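Local coordinates for BF1531-like N-terminal domain-containing protein (Bacteroides fragilis, PDB 3SLR), which is of unknown function but binds magnesium through a HAD-like phosphatase domain, and probably acts as a hydrolase on ester bonds, at residues A[254-264]-A[359-368]. Sequence-based numbering, arbitrary orientation.
Sequences IGKAFTEFQEW and DPGDYLEYLY
In the magnesium-binding, HAD-like domain, L364 and L367 of the short helix 363-368 pack against F261 and W264 of helix 255-270 on one side of the four-stranded parallel sheet. The axes of 255-264 and 363-368 run at 35° to each other and come within 10.5 Å. L364 CD1 lies at the middle of the contact: it sits over one face of the indole, 3.6 Å from the centroid of the five-membered ring of W264 in a CH-pi contact, and also meets the edge of the F261 ring. With CG anti to the backbone N (chi1 -177°), the W264 side chain extends toward helix 363-368 and presents one face of its indole to L364. The far end of the indole is met by L367 CD1, which also lies 3.6 Å from F261 CE1; F261 and L367 both touch L334 of strand 331-334, joining the helix pair to the sheet. At the outer end, the edge of Y368 turns toward the indole in an offset edge-to-face pair, planes at 63°. Near the start of both segments, P360 CB lies 3.5 Å from F258 CZ, A257 CB packs on G361 CA, and I254 CD1 comes within 3.7 Å of G361 N. G361 N donates to D359 OD1 (2.9 Å), tilted well out of the carboxylate plane, in an Asx turn. F258 also borders Y363, whose ring holds P360 CA over its centre, whose hydroxyl bonds to N231 O and whose side chain touches the magnesium ligand D336. The contact is thus largely apolar and aromatic, so shape fit and dispersion probably account for most of it, while the polar end of Y363 ties helix 363-368 to the loop carrying the magnesium ligands D228 and D230.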
ATOM      1  N   ILE A 254     -25.589   3.490   9.509  1.00 19.59           N
ATOM      2  CA  ILE A 254     -24.227   3.029   9.781  1.00 20.39           C
ATOM      3  C   ILE A 254     -23.999   1.510   9.688  1.00 21.32           C
ATOM      4  O   ILE A 254     -22.878   1.066   9.443  1.00 17.45           O
ATOM      5  CB  ILE A 254     -23.721   3.568  11.133  1.00 22.88           C
ATOM      6  CG1 ILE A 254     -22.195   3.617  11.145  1.00 22.19           C
ATOM      7  CG2 ILE A 254     -24.268   2.742  12.286  1.00 23.72           C
ATOM      8  CD1 ILE A 254     -21.603   4.568  10.113  1.00 25.11           C
ATOM      9  N   GLY A 255     -25.053   0.718   9.865  1.00 17.83           N
ATOM     10  CA  GLY A 255     -24.957  -0.727   9.742  1.00 17.86           C
ATOM     11  C   GLY A 255     -24.380  -1.167   8.412  1.00 18.46           C
ATOM     12  O   GLY A 255     -23.665  -2.176   8.311  1.00 16.13           O
ATOM     13  N   LYS A 256     -24.690  -0.407   7.371  1.00 17.29           N
ATOM     14  CA  LYS A 256     -24.152  -0.702   6.049  1.00 18.41           C
ATOM     15  C   LYS A 256     -22.628  -0.539   6.001  1.00 15.81           C
ATOM     16  O   LYS A 256     -21.931  -1.294   5.311  1.00 18.13           O
ATOM     17  CB  LYS A 256     -24.830   0.166   4.982  1.00 17.14           C
ATOM     18  CG  LYS A 256     -24.264  -0.063   3.596  1.00 21.57           C
ATOM     19  CD  LYS A 256     -24.993   0.732   2.532  1.00 29.22           C
ATOM     20  CE  LYS A 256     -24.842   2.226   2.732  1.00 24.32           C
ATOM     21  NZ  LYS A 256     -25.736   2.972   1.809  1.00 27.51           N
ATOM     22  N   ALA A 257     -22.102   0.447   6.718  1.00 15.60           N
ATOM     23  CA  ALA A 257     -20.650   0.629   6.784  1.00 15.25           C
ATOM     24  C   ALA A 257     -19.967  -0.563   7.451  1.00 17.51           C
ATOM     25  O   ALA A 257     -18.866  -0.967   7.044  1.00 16.02           O
ATOM     26  CB  ALA A 257     -20.281   1.931   7.506  1.00 16.89           C
ATOM     27  N   PHE A 258     -20.608  -1.118   8.477  1.00 15.47           N
ATOM     28  CA  PHE A 258     -20.038  -2.270   9.164  1.00 14.78           C
ATOM     29  C   PHE A 258     -20.071  -3.497   8.256  1.00 14.83           C
ATOM     30  O   PHE A 258     -19.143  -4.303   8.262  1.00 15.81           O
ATOM     31  CB  PHE A 258     -20.734  -2.529  10.511  1.00 14.83           C
ATOM     32  CG  PHE A 258     -20.377  -1.521  11.578  1.00 16.38           C
ATOM     33  CD1 PHE A 258     -19.129  -1.561  12.204  1.00 15.69           C
ATOM     34  CD2 PHE A 258     -21.286  -0.557  11.974  1.00 15.48           C
ATOM     35  CE1 PHE A 258     -18.798  -0.629  13.180  1.00 16.27           C
ATOM     36  CE2 PHE A 258     -20.959   0.377  12.944  1.00 14.59           C
ATOM     37  CZ  PHE A 258     -19.713   0.335  13.551  1.00 15.66           C
ATOM     38  N   THR A 259     -21.123  -3.618   7.450  1.00 15.10           N
ATOM     39  CA  THR A 259     -21.221  -4.701   6.471  1.00 12.93           C
ATOM     40  C   THR A 259     -20.058  -4.638   5.476  1.00 14.75           C
ATOM     41  O   THR A 259     -19.406  -5.651   5.202  1.00 14.04           O
ATOM     42  CB  THR A 259     -22.560  -4.634   5.683  1.00 16.35           C
ATOM     43  OG1 THR A 259     -23.618  -5.076   6.531  1.00 19.20           O
ATOM     44  CG2 THR A 259     -22.519  -5.536   4.453  1.00 17.49           C
ATOM     45  N   GLU A 260     -19.816  -3.452   4.928  1.00 14.42           N
ATOM     46  CA  GLU A 260     -18.759  -3.282   3.929  1.00 14.81           C
ATOM     47  C   GLU A 260     -17.365  -3.458   4.530  1.00 14.59           C
ATOM     48  O   GLU A 260     -16.458  -3.961   3.873  1.00 15.80           O
ATOM     49  CB  GLU A 260     -18.921  -1.949   3.194  1.00 13.82           C
ATOM     50  CG  GLU A 260     -20.255  -1.897   2.441  1.00 16.68           C
ATOM     51  CD  GLU A 260     -20.529  -0.586   1.733  1.00 16.82           C
ATOM     52  OE1 GLU A 260     -19.764   0.382   1.914  1.00 15.48           O
ATOM     53  OE2 GLU A 260     -21.544  -0.531   0.999  1.00 17.45           O
ATOM     54  N   PHE A 261     -17.200  -3.039   5.781  1.00 15.25           N
ATOM     55  CA  PHE A 261     -15.964  -3.283   6.519  1.00 16.35           C
ATOM     56  C   PHE A 261     -15.739  -4.775   6.774  1.00 15.87           C
ATOM     57  O   PHE A 261     -14.617  -5.273   6.623  1.00 17.06           O
ATOM     58  CB  PHE A 261     -15.954  -2.493   7.837  1.00 11.43           C
ATOM     59  CG  PHE A 261     -14.747  -2.774   8.706  1.00 14.76           C
ATOM     60  CD1 PHE A 261     -13.463  -2.627   8.202  1.00 16.96           C
ATOM     61  CD2 PHE A 261     -14.900  -3.161  10.023  1.00 18.39           C
ATOM     62  CE1 PHE A 261     -12.356  -2.878   8.996  1.00 19.09           C
ATOM     63  CE2 PHE A 261     -13.796  -3.424  10.825  1.00 21.03           C
ATOM     64  CZ  PHE A 261     -12.523  -3.279  10.308  1.00 20.21           C
ATOM     65  N   GLN A 262     -16.791  -5.494   7.162  1.00 14.34           N
ATOM     66  CA  GLN A 262     -16.674  -6.947   7.343  1.00 13.13           C
ATOM     67  C   GLN A 262     -16.332  -7.635   6.026  1.00 15.55           C
ATOM     68  O   GLN A 262     -15.624  -8.629   6.016  1.00 13.65           O
ATOM     69  CB  GLN A 262     -17.957  -7.552   7.909  1.00 16.29           C
ATOM     70  CG  GLN A 262     -18.160  -7.296   9.382  1.00 14.39           C
ATOM     71  CD  GLN A 262     -19.301  -8.113   9.951  1.00 17.81           C
ATOM     72  OE1 GLN A 262     -19.583  -9.226   9.488  1.00 16.59           O
ATOM     73  NE2 GLN A 262     -19.952  -7.574  10.970  1.00 14.07           N
ATOM     74  N   GLU A 263     -16.832  -7.099   4.911  1.00 15.02           N
ATOM     75  CA  GLU A 263     -16.509  -7.669   3.601  1.00 12.18           C
ATOM     76  C   GLU A 263     -15.015  -7.538   3.263  1.00 13.21           C
ATOM     77  O   GLU A 263     -14.441  -8.400   2.604  1.00 13.50           O
ATOM     78  CB  GLU A 263     -17.378  -7.027   2.510  1.00 11.60           C
ATOM     79  CG  GLU A 263     -18.835  -7.436   2.636  1.00 15.37           C
ATOM     80  CD  GLU A 263     -19.777  -6.602   1.782  1.00 16.14           C
ATOM     81  OE1 GLU A 263     -19.347  -5.557   1.238  1.00 17.88           O
ATOM     82  OE2 GLU A 263     -20.964  -6.992   1.677  1.00 17.29           O
ATOM     83  N   TRP A 264     -14.408  -6.441   3.699  1.00 13.07           N
ATOM     84  CA  TRP A 264     -12.971  -6.240   3.553  1.00 14.45           C
ATOM     85  C   TRP A 264     -12.220  -7.284   4.393  1.00 14.37           C
ATOM     86  O   TRP A 264     -11.251  -7.885   3.935  1.00 14.04           O
ATOM     87  CB  TRP A 264     -12.616  -4.819   4.003  1.00 12.47           C
ATOM     88  CG  TRP A 264     -11.162  -4.425   3.855  1.00 14.69           C
ATOM     89  CD1 TRP A 264     -10.522  -4.072   2.699  1.00 14.44           C
ATOM     90  CD2 TRP A 264     -10.191  -4.315   4.900  1.00 15.26           C
ATOM     91  NE1 TRP A 264      -9.210  -3.763   2.962  1.00 15.63           N
ATOM     92  CE2 TRP A 264      -8.979  -3.904   4.303  1.00 14.74           C
ATOM     93  CE3 TRP A 264     -10.225  -4.533   6.282  1.00 14.95           C
ATOM     94  CZ2 TRP A 264      -7.815  -3.695   5.040  1.00 16.02           C
ATOM     95  CZ3 TRP A 264      -9.062  -4.326   7.013  1.00 16.95           C
ATOM     96  CH2 TRP A 264      -7.873  -3.914   6.389  1.00 17.05           C
ATOM     97  N   ASP A 359     -15.665   8.031  13.269  1.00 21.56           N
ATOM     98  CA  ASP A 359     -16.836   7.622  12.506  1.00 20.79           C
ATOM     99  C   ASP A 359     -16.577   6.318  11.748  1.00 21.08           C
ATOM    100  O   ASP A 359     -15.675   6.254  10.911  1.00 18.63           O
ATOM    101  CB  ASP A 359     -17.204   8.737  11.525  1.00 23.79           C
ATOM    102  CG  ASP A 359     -18.565   8.542  10.891  1.00 26.52           C
ATOM    103  OD1 ASP A 359     -19.027   7.387  10.766  1.00 26.41           O
ATOM    104  OD2 ASP A 359     -19.168   9.566  10.496  1.00 33.56           O
ATOM    105  N   PRO A 360     -17.354   5.268  12.047  1.00 20.05           N
ATOM    106  CA  PRO A 360     -17.163   3.979  11.372  1.00 19.53           C
ATOM    107  C   PRO A 360     -17.294   4.065   9.851  1.00 20.07           C
ATOM    108  O   PRO A 360     -16.732   3.231   9.137  1.00 18.56           O
ATOM    109  CB  PRO A 360     -18.278   3.109  11.967  1.00 21.74           C
ATOM    110  CG  PRO A 360     -18.528   3.707  13.305  1.00 21.61           C
ATOM    111  CD  PRO A 360     -18.396   5.186  13.091  1.00 19.33           C
ATOM    112  N   GLY A 361     -18.033   5.058   9.363  1.00 19.59           N
ATOM    113  CA  GLY A 361     -18.183   5.259   7.932  1.00 18.89           C
ATOM    114  C   GLY A 361     -16.875   5.651   7.269  1.00 19.93           C
ATOM    115  O   GLY A 361     -16.761   5.636   6.044  1.00 21.27           O
ATOM    116  N   ASP A 362     -15.886   5.992   8.087  1.00 16.99           N
ATOM    117  CA  ASP A 362     -14.586   6.433   7.594  1.00 16.65           C
ATOM    118  C   ASP A 362     -13.475   5.411   7.843  1.00 15.30           C
ATOM    119  O   ASP A 362     -12.338   5.645   7.450  1.00 16.94           O
ATOM    120  CB  ASP A 362     -14.187   7.756   8.268  1.00 15.83           C
ATOM    121  CG  ASP A 362     -15.050   8.926   7.824  1.00 26.55           C
ATOM    122  OD1 ASP A 362     -15.642   8.847   6.726  1.00 23.42           O
ATOM    123  OD2 ASP A 362     -15.126   9.929   8.569  1.00 26.85           O
ATOM    124  N   TYR A 363     -13.791   4.312   8.530  1.00 16.31           N
ATOM    125  CA  TYR A 363     -12.771   3.314   8.869  1.00 16.81           C
ATOM    126  C   TYR A 363     -12.036   2.817   7.629  1.00 16.78           C
ATOM    127  O   TYR A 363     -10.811   2.794   7.579  1.00 14.57           O
ATOM    128  CB  TYR A 363     -13.392   2.081   9.533  1.00 16.93           C
ATOM    129  CG  TYR A 363     -13.846   2.226  10.969  1.00 16.22           C
ATOM    130  CD1 TYR A 363     -13.630   3.393  11.684  1.00 16.85           C
ATOM    131  CD2 TYR A 363     -14.493   1.167  11.609  1.00 16.07           C
ATOM    132  CE1 TYR A 363     -14.056   3.503  13.009  1.00 19.75           C
ATOM    133  CE2 TYR A 363     -14.926   1.269  12.916  1.00 16.82           C
ATOM    134  CZ  TYR A 363     -14.701   2.436  13.613  1.00 20.32           C
ATOM    135  OH  TYR A 363     -15.127   2.528  14.921  1.00 20.36           O
ATOM    136  N   LEU A 364     -12.796   2.384   6.638  1.00 16.16           N
ATOM    137  CA  LEU A 364     -12.185   1.649   5.545  1.00 15.74           C
ATOM    138  C   LEU A 364     -11.294   2.561   4.708  1.00 15.63           C
ATOM    139  O   LEU A 364     -10.149   2.212   4.399  1.00 13.75           O
ATOM    140  CB  LEU A 364     -13.254   0.960   4.701  1.00 19.06           C
ATOM    141  CG  LEU A 364     -12.787  -0.200   3.825  1.00 20.26           C
ATOM    142  CD1 LEU A 364     -12.005  -1.225   4.652  1.00 22.15           C
ATOM    143  CD2 LEU A 364     -13.986  -0.855   3.142  1.00 18.76           C
ATOM    144  N   GLU A 365     -11.797   3.740   4.353  1.00 16.75           N
ATOM    145  CA  GLU A 365     -10.992   4.669   3.563  1.00 15.79           C
ATOM    146  C   GLU A 365      -9.711   5.038   4.308  1.00 16.19           C
ATOM    147  O   GLU A 365      -8.655   5.204   3.697  1.00 15.07           O
ATOM    148  CB  GLU A 365     -11.790   5.921   3.201  1.00 15.52           C
ATOM    149  CG  GLU A 365     -12.840   5.707   2.095  1.00 16.66           C
ATOM    150  CD  GLU A 365     -12.215   5.566   0.704  1.00 14.67           C
ATOM    151  OE1 GLU A 365     -11.042   5.973   0.509  1.00 17.21           O
ATOM    152  OE2 GLU A 365     -12.891   5.030  -0.196  1.00 16.55           O
ATOM    153  N   TYR A 366      -9.800   5.152   5.631  1.00 14.24           N
ATOM    154  CA  TYR A 366      -8.607   5.392   6.437  1.00 18.23           C
ATOM    155  C   TYR A 366      -7.624   4.212   6.364  1.00 15.13           C
ATOM    156  O   TYR A 366      -6.433   4.405   6.140  1.00 14.11           O
ATOM    157  CB  TYR A 366      -8.964   5.699   7.897  1.00 17.37           C
ATOM    158  CG  TYR A 366      -7.759   5.627   8.793  1.00 16.80           C
ATOM    159  CD1 TYR A 366      -6.782   6.610   8.748  1.00 17.09           C
ATOM    160  CD2 TYR A 366      -7.583   4.554   9.668  1.00 16.85           C
ATOM    161  CE1 TYR A 366      -5.646   6.542   9.561  1.00 20.45           C
ATOM    162  CE2 TYR A 366      -6.463   4.483  10.482  1.00 18.07           C
ATOM    163  CZ  TYR A 366      -5.507   5.477  10.423  1.00 20.20           C
ATOM    164  OH  TYR A 366      -4.393   5.387  11.237  1.00 21.14           O
ATOM    165  N   LEU A 367      -8.129   2.995   6.535  1.00 16.29           N
ATOM    166  CA  LEU A 367      -7.279   1.813   6.456  1.00 16.59           C
ATOM    167  C   LEU A 367      -6.593   1.714   5.092  1.00 16.68           C
ATOM    168  O   LEU A 367      -5.446   1.269   4.989  1.00 15.71           O
ATOM    169  CB  LEU A 367      -8.069   0.546   6.771  1.00 14.26           C
ATOM    170  CG  LEU A 367      -8.584   0.450   8.207  1.00 14.92           C
ATOM    171  CD1 LEU A 367      -9.530  -0.737   8.354  1.00 15.05           C
ATOM    172  CD2 LEU A 367      -7.414   0.348   9.213  1.00 16.66           C
ATOM    173  N   TYR A 368      -7.282   2.159   4.048  1.00 14.11           N
ATOM    174  CA  TYR A 368      -6.678   2.181   2.721  1.00 15.24           C
ATOM    175  C   TYR A 368      -5.393   3.008   2.674  1.00 16.09           C
ATOM    176  O   TYR A 368      -4.504   2.697   1.888  1.00 17.22           O
ATOM    177  CB  TYR A 368      -7.656   2.721   1.672  1.00 14.78           C
ATOM    178  CG  TYR A 368      -8.840   1.844   1.320  1.00 13.19           C
ATOM    179  CD1 TYR A 368      -8.875   0.489   1.632  1.00 13.83           C
ATOM    180  CD2 TYR A 368      -9.929   2.386   0.624  1.00 13.81           C
ATOM    181  CE1 TYR A 368      -9.994  -0.303   1.291  1.00 14.61           C
ATOM    182  CE2 TYR A 368     -11.025   1.610   0.280  1.00 14.83           C
ATOM    183  CZ  TYR A 368     -11.048   0.266   0.602  1.00 15.66           C
ATOM    184  OH  TYR A 368     -12.157  -0.495   0.253  1.00 18.16           O
TER